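Local coordinates for hypothetical protein SA2161 (Staphylococcus aureus, PDB 1Y7R), which is of unknown function but, as a member of the GNAT family, is probably an acetyltransferase that transfers an acetyl group from acetyl-CoA, at residues I69-S74 and S82-H87. The protein carries 4 engineered substitutions. Numbering follows the deposited sequence.
Sequences IAVLKS and SLIMEH. Engineered in segment 69-74: Leu72 (natural residue Ser). With PO4 (phosphate ion), chain C.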
loop_
_atom_site.group_PDB
_atom_site.type_symbol
_atom_site.label_atom_id
_atom_site.label_comp_id
_atom_site.label_asym_id
_atom_site.label_seq_id
_atom_site.Cartn_x
_atom_site.Cartn_y
_atom_site.Cartn_z
ATOM N N ILE A 69 7.859 -0.019 9.175
ATOM C CA ILE A 69 9.279 -0.314 9.432
ATOM C C ILE A 69 9.667 0.465 10.681
ATOM O O ILE A 69 9.899 1.686 10.625
ATOM C CB ILE A 69 10.169 0.068 8.228
ATOM C CG1 ILE A 69 9.654 -0.660 6.978
ATOM C CG2 ILE A 69 11.664 -0.287 8.498
ATOM C CD1 ILE A 69 9.749 -2.132 7.035
ATOM N N ALA A 70 9.742 -0.238 11.808
ATOM C CA ALA A 70 9.889 0.428 13.096
ATOM C C ALA A 70 11.027 -0.236 13.832
ATOM O O ALA A 70 10.969 -1.445 14.086
ATOM C CB ALA A 70 8.615 0.267 13.908
ATOM N N VAL A 71 12.033 0.544 14.206
ATOM C CA VAL A 71 13.143 0.030 15.021
ATOM C C VAL A 71 13.240 0.971 16.227
ATOM O O VAL A 71 13.222 2.187 16.047
ATOM C CB VAL A 71 14.480 0.035 14.194
ATOM C CG1 VAL A 71 15.698 -0.224 15.084
ATOM C CG2 VAL A 71 14.389 -0.948 12.965
ATOM N N LEU A 72 13.340 0.434 17.444
ATOM C CA LEU A 72 13.540 1.287 18.629
ATOM C C LEU A 72 14.593 2.352 18.398
ATOM O O LEU A 72 15.677 2.074 17.851
ATOM C CB LEU A 72 13.954 0.461 19.835
ATOM C CG LEU A 72 12.903 -0.503 20.351
ATOM C CD1 LEU A 72 13.545 -1.330 21.466
ATOM C CD2 LEU A 72 11.710 0.296 20.881
ATOM N N LYS A 73 14.288 3.574 18.840
ATOM C CA LYS A 73 15.260 4.658 18.718
ATOM C C LYS A 73 16.625 4.218 19.284
ATOM O O LYS A 73 17.657 4.437 18.645
ATOM C CB LYS A 73 14.742 5.883 19.441
ATOM C CG LYS A 73 14.680 7.161 18.601
ATOM C CD LYS A 73 14.114 6.996 17.189
ATOM C CE LYS A 73 14.410 8.265 16.336
ATOM N NZ LYS A 73 14.277 8.067 14.836
ATOM N N SER A 74 16.620 3.532 20.422
ATOM C CA SER A 74 17.861 3.130 21.086
ATOM C C SER A 74 18.631 2.045 20.312
ATOM O O SER A 74 19.826 1.847 20.562
ATOM C CB SER A 74 17.605 2.676 22.530
ATOM O OG SER A 74 16.717 1.572 22.549
ATOM N N SER A 82 18.028 -2.700 8.277
ATOM C CA SER A 82 18.484 -3.467 7.125
ATOM C C SER A 82 18.114 -4.926 7.299
ATOM O O SER A 82 17.690 -5.563 6.347
ATOM C CB SER A 82 20.000 -3.349 6.922
ATOM O OG SER A 82 20.308 -2.206 6.123
ATOM N N LEU A 83 18.245 -5.446 8.520
ATOM C CA LEU A 83 17.851 -6.835 8.792
ATOM C C LEU A 83 16.357 -7.097 8.482
ATOM O O LEU A 83 15.997 -8.065 7.781
ATOM C CB LEU A 83 18.222 -7.199 10.243
ATOM C CG LEU A 83 18.011 -8.700 10.569
ATOM C CD1 LEU A 83 18.785 -9.645 9.650
ATOM C CD2 LEU A 83 18.446 -8.927 11.972
ATOM N N ILE A 84 15.506 -6.196 8.963
ATOM C CA ILE A 84 14.070 -6.211 8.642
ATOM C C ILE A 84 13.843 -6.222 7.117
ATOM O O ILE A 84 13.129 -7.076 6.573
ATOM C CB ILE A 84 13.380 -5.030 9.333
ATOM C CG1 ILE A 84 13.300 -5.322 10.840
ATOM C CG2 ILE A 84 11.976 -4.782 8.747
ATOM C CD1 ILE A 84 13.081 -4.095 11.724
HETATM N N MSE A 85 14.501 -5.304 6.430
HETATM C CA MSE A 85 14.320 -5.182 4.980
HETATM C C MSE A 85 14.812 -6.427 4.254
HETATM O O MSE A 85 14.187 -6.832 3.292
HETATM C CB MSE A 85 15.021 -3.930 4.443
HETATM C CG MSE A 85 14.326 -2.619 4.727
HETATM SE SE MSE A 85 12.486 -2.570 3.938
HETATM C CE MSE A 85 12.991 -2.540 2.044
ATOM N N GLU A 86 15.918 -7.044 4.700
ATOM C CA GLU A 86 16.391 -8.267 4.069
ATOM C C GLU A 86 15.311 -9.347 4.135
ATOM O O GLU A 86 15.050 -10.051 3.157
ATOM C CB GLU A 86 17.693 -8.765 4.735
ATOM C CG GLU A 86 18.918 -7.907 4.402
ATOM C CD GLU A 86 19.454 -8.165 2.966
ATOM O OE1 GLU A 86 18.709 -8.731 2.131
ATOM O OE2 GLU A 86 20.628 -7.823 2.687
ATOM N N HIS A 87 14.658 -9.479 5.283
ATOM C CA HIS A 87 13.588 -10.497 5.401
ATOM C C HIS A 87 12.341 -10.140 4.581
ATOM O O HIS A 87 11.758 -11.007 3.893
ATOM C CB HIS A 87 13.301 -10.758 6.873
ATOM C CG HIS A 87 14.385 -11.550 7.537
ATOM N ND1 HIS A 87 14.378 -12.930 7.567
ATOM C CD2 HIS A 87 15.554 -11.166 8.106
ATOM C CE1 HIS A 87 15.467 -13.359 8.184
ATOM N NE2 HIS A 87 16.201 -12.311 8.518
HETATM P P PO4 C . 20.740 0.442 8.812
HETATM O O1 PO4 C . 19.789 1.533 8.341
HETATM O O2 PO4 C . 21.473 -0.196 7.660
HETATM O O3 PO4 C . 19.865 -0.582 9.508
HETATM O O4 PO4 C . 21.731 0.921 9.852
#
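Ile84, a single knob on the helix, reaches the strand through both of its branches, one meeting Ile69 and the other Val71. Its CG2 lies 3.9 Å from CD1 of Ile69, while its own CD1 comes to 3.6 Å from CG2 of Val71; in both pairs the side chains slide past one another in opposite directions. In Ile69, chi1 of -56° puts CG1 beside the backbone N, and chi2 of -64° brings CD1 to the notch between Ile84 and Met85. There it sits 4.2 Å from SE of Met85, a selenomethionine whose twice-bent chain crosses the Ile69 side chain at about a right angle. Tyr114 of helix 110-115 packs on both Ile69 and Met85; Val42 and Leu44 also pack on Ile84. In this first half of the beta-alpha-beta unit 63-71, 80-95, 101-107, the short strand 69-71 and helix 82-87 run at 146°, roughly antiparallel. A phosphate ion, probably from the crystallisation liquor, accepts hydrogen bonds from Ser82 N to O3 (3.1 Å) and Ser82 OG to O2 (2.8 Å), where GNAT enzymes commonly hold the CoA pyrophosphate. Side-chain contacts between the segments are all apolar, with Ala70 O loosely touching Ile84 CD1, implying cohesion through shape and burial.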